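Local structure of methyltransferase (Streptococcus mutans, 2B78) at residues 196-201 against 375-380; 327-332 against 339-344. The protein probably transfers methyl groups from S-adenosyl-L-methionine to an RNA substrate, as a putative methyltransferase of the RlmI-like family. All blocks are in the same frame, centred on the assembly; numbering follows the deposited sequence.

Contact 1 (196-201 against 375-380); sequences FLDQRQ and SNYLKV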
loop_
_atom_site.group_PDB
_atom_site.type_symbol
_atom_site.label_atom_id
_atom_site.label_comp_id
_atom_site.label_asym_id
_atom_site.label_seq_id
_atom_site.Cartn_x
_atom_site.Cartn_y
_atom_site.Cartn_z
ATOM N N PHE A 196 1.863 -6.225 3.439
ATOM C CA PHE A 196 1.743 -4.888 2.874
ATOM C C PHE A 196 2.640 -4.029 3.738
ATOM O O PHE A 196 2.316 -3.716 4.885
ATOM C CB PHE A 196 0.293 -4.406 2.906
ATOM C CG PHE A 196 -0.531 -4.937 1.763
ATOM C CD1 PHE A 196 -0.487 -4.318 0.514
ATOM C CD2 PHE A 196 -1.278 -6.096 1.911
ATOM C CE1 PHE A 196 -1.173 -4.853 -0.577
ATOM C CE2 PHE A 196 -1.968 -6.643 0.827
ATOM C CZ PHE A 196 -1.912 -6.017 -0.420
ATOM N N LEU A 197 3.788 -3.673 3.180
ATOM C CA LEU A 197 4.781 -2.895 3.898
ATOM C C LEU A 197 4.302 -1.537 4.373
ATOM O O LEU A 197 4.805 -1.025 5.373
ATOM C CB LEU A 197 6.041 -2.728 3.032
ATOM C CG LEU A 197 6.763 -4.024 2.618
ATOM C CD1 LEU A 197 7.965 -3.681 1.750
ATOM C CD2 LEU A 197 7.218 -4.794 3.847
ATOM N N ASP A 198 3.339 -0.945 3.671
ATOM C CA ASP A 198 2.858 0.370 4.083
ATOM C C ASP A 198 2.186 0.394 5.455
ATOM O O ASP A 198 2.024 1.455 6.044
ATOM C CB ASP A 198 1.922 0.978 3.021
ATOM C CG ASP A 198 0.802 0.040 2.600
ATOM O OD1 ASP A 198 0.191 -0.604 3.469
ATOM O OD2 ASP A 198 0.528 -0.036 1.380
ATOM N N GLN A 199 1.810 -0.764 5.986
ATOM C CA GLN A 199 1.174 -0.798 7.309
ATOM C C GLN A 199 2.157 -1.062 8.453
ATOM O O GLN A 199 1.755 -1.403 9.581
ATOM C CB GLN A 199 0.068 -1.855 7.313
ATOM C CG GLN A 199 -0.929 -1.627 6.193
ATOM C CD GLN A 199 -2.022 -2.665 6.136
ATOM O OE1 GLN A 199 -1.753 -3.864 6.008
ATOM N NE2 GLN A 199 -3.275 -2.211 6.217
ATOM N N ARG A 200 3.441 -0.878 8.164
ATOM C CA ARG A 200 4.503 -1.119 9.144
ATOM C C ARG A 200 4.347 -0.393 10.468
ATOM O O ARG A 200 4.623 -0.953 11.523
ATOM C CB ARG A 200 5.862 -0.741 8.556
ATOM C CG ARG A 200 7.012 -0.847 9.561
ATOM C CD ARG A 200 8.360 -0.609 8.892
ATOM N NE ARG A 200 8.488 0.765 8.428
ATOM C CZ ARG A 200 8.339 1.173 7.170
ATOM N NH1 ARG A 200 8.055 0.315 6.204
ATOM N NH2 ARG A 200 8.469 2.459 6.888
ATOM N N GLN A 201 3.928 0.863 10.422
ATOM C CA GLN A 201 3.809 1.619 11.659
ATOM C C GLN A 201 2.579 1.207 12.463
ATOM O O GLN A 201 2.538 1.398 13.671
ATOM C CB GLN A 201 3.834 3.121 11.346
ATOM C CG GLN A 201 5.079 3.485 10.512
ATOM C CD GLN A 201 5.269 4.970 10.299
ATOM O OE1 GLN A 201 4.352 5.767 10.500
ATOM N NE2 GLN A 201 6.465 5.350 9.867
ATOM N N SER A 375 -2.290 11.291 -3.047
ATOM C CA SER A 375 -1.361 10.187 -3.260
ATOM C C SER A 375 -1.214 9.390 -1.964
ATOM O O SER A 375 -0.776 8.239 -1.972
ATOM C CB SER A 375 0.002 10.719 -3.700
ATOM O OG SER A 375 0.534 11.584 -2.717
ATOM N N ASN A 376 -1.579 10.007 -0.843
ATOM C CA ASN A 376 -1.480 9.323 0.440
ATOM C C ASN A 376 -2.718 8.439 0.606
ATOM O O ASN A 376 -3.657 8.784 1.337
ATOM C CB ASN A 376 -1.395 10.351 1.575
ATOM C CG ASN A 376 -0.759 9.776 2.809
ATOM O OD1 ASN A 376 -0.709 8.559 2.953
ATOM N ND2 ASN A 376 -0.270 10.635 3.712
ATOM N N TYR A 377 -2.693 7.279 -0.045
ATOM C CA TYR A 377 -3.824 6.361 -0.055
ATOM C C TYR A 377 -4.165 5.572 1.206
ATOM O O TYR A 377 -5.320 5.190 1.400
ATOM C CB TYR A 377 -3.671 5.392 -1.229
ATOM C CG TYR A 377 -2.444 4.504 -1.163
ATOM C CD1 TYR A 377 -2.440 3.353 -0.382
ATOM C CD2 TYR A 377 -1.294 4.804 -1.902
ATOM C CE1 TYR A 377 -1.336 2.520 -0.336
ATOM C CE2 TYR A 377 -0.172 3.968 -1.858
ATOM C CZ TYR A 377 -0.207 2.829 -1.075
ATOM O OH TYR A 377 0.879 1.979 -1.030
ATOM N N LEU A 378 -3.182 5.317 2.059
ATOM C CA LEU A 378 -3.455 4.561 3.270
ATOM C C LEU A 378 -4.118 5.458 4.304
ATOM O O LEU A 378 -3.696 6.590 4.524
ATOM C CB LEU A 378 -2.156 3.978 3.835
ATOM C CG LEU A 378 -2.212 3.150 5.121
ATOM C CD1 LEU A 378 -3.066 1.903 4.907
ATOM C CD2 LEU A 378 -0.808 2.742 5.514
ATOM N N LYS A 379 -5.179 4.948 4.920
ATOM C CA LYS A 379 -5.895 5.684 5.954
ATOM C C LYS A 379 -6.243 4.684 7.041
ATOM O O LYS A 379 -6.942 3.704 6.786
ATOM C CB LYS A 379 -7.172 6.301 5.384
ATOM C CG LYS A 379 -6.922 7.417 4.386
ATOM C CD LYS A 379 -8.164 7.755 3.602
ATOM C CE LYS A 379 -8.310 6.840 2.401
ATOM N NZ LYS A 379 -7.231 7.102 1.409
ATOM N N VAL A 380 -5.734 4.908 8.248
ATOM C CA VAL A 380 -6.023 3.999 9.348
ATOM C C VAL A 380 -6.474 4.808 10.546
ATOM O O VAL A 380 -5.720 5.639 11.070
ATOM C CB VAL A 380 -4.786 3.153 9.732
ATOM C CG1 VAL A 380 -5.169 2.110 10.775
ATOM C CG2 VAL A 380 -4.220 2.471 8.486
#

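Contact 2 (327-332 against 339-344); sequences IIASTN and SQFKKQ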
loop_
_atom_site.group_PDB
_atom_site.type_symbol
_atom_site.label_atom_id
_atom_site.label_comp_id
_atom_site.label_asym_id
_atom_site.label_seq_id
_atom_site.Cartn_x
_atom_site.Cartn_y
_atom_site.Cartn_z
ATOM N N ILE A 327 -11.529 -0.024 17.671
ATOM C CA ILE A 327 -11.666 -0.435 16.288
ATOM C C ILE A 327 -10.522 0.228 15.542
ATOM O O ILE A 327 -10.259 1.421 15.716
ATOM C CB ILE A 327 -12.993 0.041 15.660
ATOM C CG1 ILE A 327 -14.175 -0.674 16.315
ATOM C CG2 ILE A 327 -12.995 -0.244 14.164
ATOM C CD1 ILE A 327 -15.491 -0.438 15.599
ATOM N N ILE A 328 -9.820 -0.554 14.735
ATOM C CA ILE A 328 -8.734 -0.025 13.923
ATOM C C ILE A 328 -9.277 -0.192 12.508
ATOM O O ILE A 328 -9.304 -1.297 11.971
ATOM C CB ILE A 328 -7.447 -0.842 14.119
ATOM C CG1 ILE A 328 -6.961 -0.662 15.556
ATOM C CG2 ILE A 328 -6.358 -0.382 13.139
ATOM C CD1 ILE A 328 -5.716 -1.452 15.900
ATOM N N ALA A 329 -9.775 0.906 11.944
ATOM C CA ALA A 329 -10.353 0.901 10.601
ATOM C C ALA A 329 -9.323 1.335 9.580
ATOM O O ALA A 329 -8.911 2.506 9.538
ATOM C CB ALA A 329 -11.571 1.837 10.540
ATOM N N SER A 330 -8.929 0.384 8.740
ATOM C CA SER A 330 -7.928 0.614 7.718
ATOM C C SER A 330 -8.452 0.434 6.297
ATOM O O SER A 330 -9.411 -0.302 6.051
ATOM C CB SER A 330 -6.746 -0.333 7.957
ATOM O OG SER A 330 -5.935 -0.451 6.810
ATOM N N THR A 331 -7.831 1.136 5.360
ATOM C CA THR A 331 -8.203 1.030 3.952
ATOM C C THR A 331 -7.061 1.575 3.116
ATOM O O THR A 331 -6.389 2.529 3.524
ATOM C CB THR A 331 -9.492 1.830 3.614
ATOM O OG1 THR A 331 -9.801 1.664 2.221
ATOM C CG2 THR A 331 -9.303 3.317 3.893
ATOM N N ASN A 332 -6.830 0.955 1.961
ATOM C CA ASN A 332 -5.777 1.388 1.043
ATOM C C ASN A 332 -6.423 1.937 -0.223
ATOM O O ASN A 332 -5.746 2.128 -1.237
ATOM C CB ASN A 332 -4.861 0.218 0.654
ATOM C CG ASN A 332 -3.829 -0.110 1.715
ATOM O OD1 ASN A 332 -3.058 0.754 2.140
ATOM N ND2 ASN A 332 -3.794 -1.368 2.137
ATOM N N SER A 339 -11.798 12.264 4.493
ATOM C CA SER A 339 -13.122 12.681 4.947
ATOM C C SER A 339 -14.215 11.714 4.492
ATOM O O SER A 339 -15.151 11.438 5.245
ATOM C CB SER A 339 -13.435 14.112 4.476
ATOM O OG SER A 339 -13.376 14.232 3.068
ATOM N N GLN A 340 -14.106 11.207 3.269
ATOM C CA GLN A 340 -15.085 10.245 2.753
ATOM C C GLN A 340 -15.058 8.982 3.598
ATOM O O GLN A 340 -16.099 8.369 3.867
ATOM C CB GLN A 340 -14.755 9.849 1.324
ATOM C CG GLN A 340 -15.330 10.749 0.258
ATOM C CD GLN A 340 -14.998 10.240 -1.127
ATOM O OE1 GLN A 340 -13.822 10.140 -1.501
ATOM N NE2 GLN A 340 -16.029 9.903 -1.899
ATOM N N PHE A 341 -13.853 8.587 3.996
ATOM C CA PHE A 341 -13.656 7.394 4.807
ATOM C C PHE A 341 -14.261 7.624 6.177
ATOM O O PHE A 341 -15.021 6.795 6.682
ATOM C CB PHE A 341 -12.156 7.084 4.924
ATOM C CG PHE A 341 -11.848 5.780 5.625
ATOM C CD1 PHE A 341 -12.623 4.650 5.395
ATOM C CD2 PHE A 341 -10.768 5.686 6.501
ATOM C CE1 PHE A 341 -12.331 3.443 6.030
ATOM C CE2 PHE A 341 -10.464 4.484 7.141
ATOM C CZ PHE A 341 -11.251 3.357 6.904
ATOM N N LYS A 342 -13.933 8.764 6.775
ATOM C CA LYS A 342 -14.458 9.089 8.091
ATOM C C LYS A 342 -15.988 9.080 8.062
ATOM O O LYS A 342 -16.624 8.679 9.034
ATOM C CB LYS A 342 -13.941 10.455 8.527
ATOM C CG LYS A 342 -14.069 10.731 10.013
ATOM C CD LYS A 342 -13.242 11.952 10.376
ATOM C CE LYS A 342 -13.213 12.190 11.871
ATOM N NZ LYS A 342 -12.308 13.323 12.199
ATOM N N LYS A 343 -16.571 9.509 6.942
ATOM C CA LYS A 343 -18.028 9.548 6.791
ATOM C C LYS A 343 -18.656 8.159 6.771
ATOM O O LYS A 343 -19.791 7.972 7.230
ATOM C CB LYS A 343 -18.421 10.308 5.520
ATOM C CG LYS A 343 -18.336 11.835 5.653
ATOM C CD LYS A 343 -18.965 12.529 4.441
ATOM C CE LYS A 343 -18.966 14.050 4.590
ATOM N NZ LYS A 343 -17.596 14.638 4.619
ATOM N N GLN A 344 -17.922 7.188 6.239
ATOM C CA GLN A 344 -18.391 5.808 6.179
ATOM C C GLN A 344 -18.367 5.222 7.580
ATOM O O GLN A 344 -19.246 4.445 7.962
ATOM C CB GLN A 344 -17.485 4.990 5.259
ATOM C CG GLN A 344 -17.886 5.063 3.805
ATOM C CD GLN A 344 -19.235 4.412 3.575
ATOM O OE1 GLN A 344 -19.387 3.205 3.761
ATOM N NE2 GLN A 344 -20.224 5.208 3.183
#

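Contact 1 (196-201 against 375-380)
Tyr377 reaches across to Asp198 with the end of its ring: OH lies 3.2 Å from Asp198 OD2, a possible hydrogen bond, though the hydroxyl could also turn to another acceptor. The same carboxylate oxygen, Asp198 OD2, sits 3.6 Å from Tyr377 CE1. It lies at the ring's edge, in its plane, rather than over a face. The two side chains cross at about a right angle, with carboxylate and ring planes 77° apart. Chi1 of Tyr377, 63°, tucks CG between the backbone N and the carbonyl carbon, and the ring swings from there toward Asp198.

Leu378 comes in beside the tyrosine and presents one methyl branch to the backbone of the 3-10 turn 197-198: CD2 stands 3.2 Å from Asp198 O, a tight approach, and 4.0 Å from OD1 of the same residue. The other branch, CD1, meets Gln199 NE2 at 4.3 Å.

This is where the turn leading into helix 200-210 meets the loop entering strand 379-384, both parts of the Rossmann-like methyltransferase fold. Gln199 occupies the N-cap position of that helix, while its amide NE2 bonds to Asp292 OD2. On the far segment, Lys379 folds back so that NZ donates to Tyr377 O at 2.7 Å, from 48° above the carbonyl plane. Tyr377 also packs on Phe366, and Leu378 on Asn332.

Contact 2 (327-332 against 339-344)
Helix 338-349 packs on strand 325-331, the strand before it in the chain, against one face of the Rossmann-like methyltransferase sheet. Phe341 carries the contact, pointing its ring from the helix at the face of the sheet, where Ala329 and Thr331 meet it. The short axes of the two segments come within 10.5 Å, and their N-to-C directions are 136° apart, so the helix runs back against the strand at a slant.

Thr331 and Phe341 approach from opposite directions. The threonine methyl CG2 sits over the centre of one face of the ring in a CH-pi contact, 3.5 Å from the centroid of the Phe341 ring and only 8° off its normal. Such a central position leaves CG2 at nearly the same distance from all six ring carbons; Phe341 CZ, for one, is 3.6 Å from Thr331 CG2. With Thr331 OG1 anti to the backbone N (chi1 -179°), the methyl is the branch delivered to the ring, while OG1 accepts a hydrogen bond from Ala333 N just beyond the strand.

Ala329 meets the ring differently. Its carbonyl O is near the ring plane at the edge, 3.5 Å from Phe341 CE2, and its CB is 4.0 Å from Phe341 CZ. Ser330, between these two residues, directs its CB away from the helix, and its OG bonds to Asp292 OD1 instead.

Tyr310 of helix 306-319 meets Phe341 edge-to-face and also touches Ala329, while Lys379 of strand 379-384 packs on Phe341. Strand 325-331 itself runs between parallel strand 286-291 and antiparallel strand 379-384.

Strands 325-331 and 379-384 are neighbours in one sheet, and contacts 1 and 2, their centres 12 Å apart, meet where these strands adjoin and at the loops at their ends. A probable hydrogen bond joins Lys379 N to Thr331 O at 3.0 Å, and in the loops Tyr377 CE1 packs 3.5 Å from Asn332 OD1. Gln199 NE2 also packs directly on Ser330 OG, at 3.2 Å. Along the chain, 327-344 is nested within the loop closed by 196-201 and 375-380. Contact 1 is nearer the cofactor site: the Gln199 side chain is about 11 Å from that of Asp242, a residue seen to bind S-adenosyl-L-homocysteine, though this chain carries none, whereas contact 2 lies away from it.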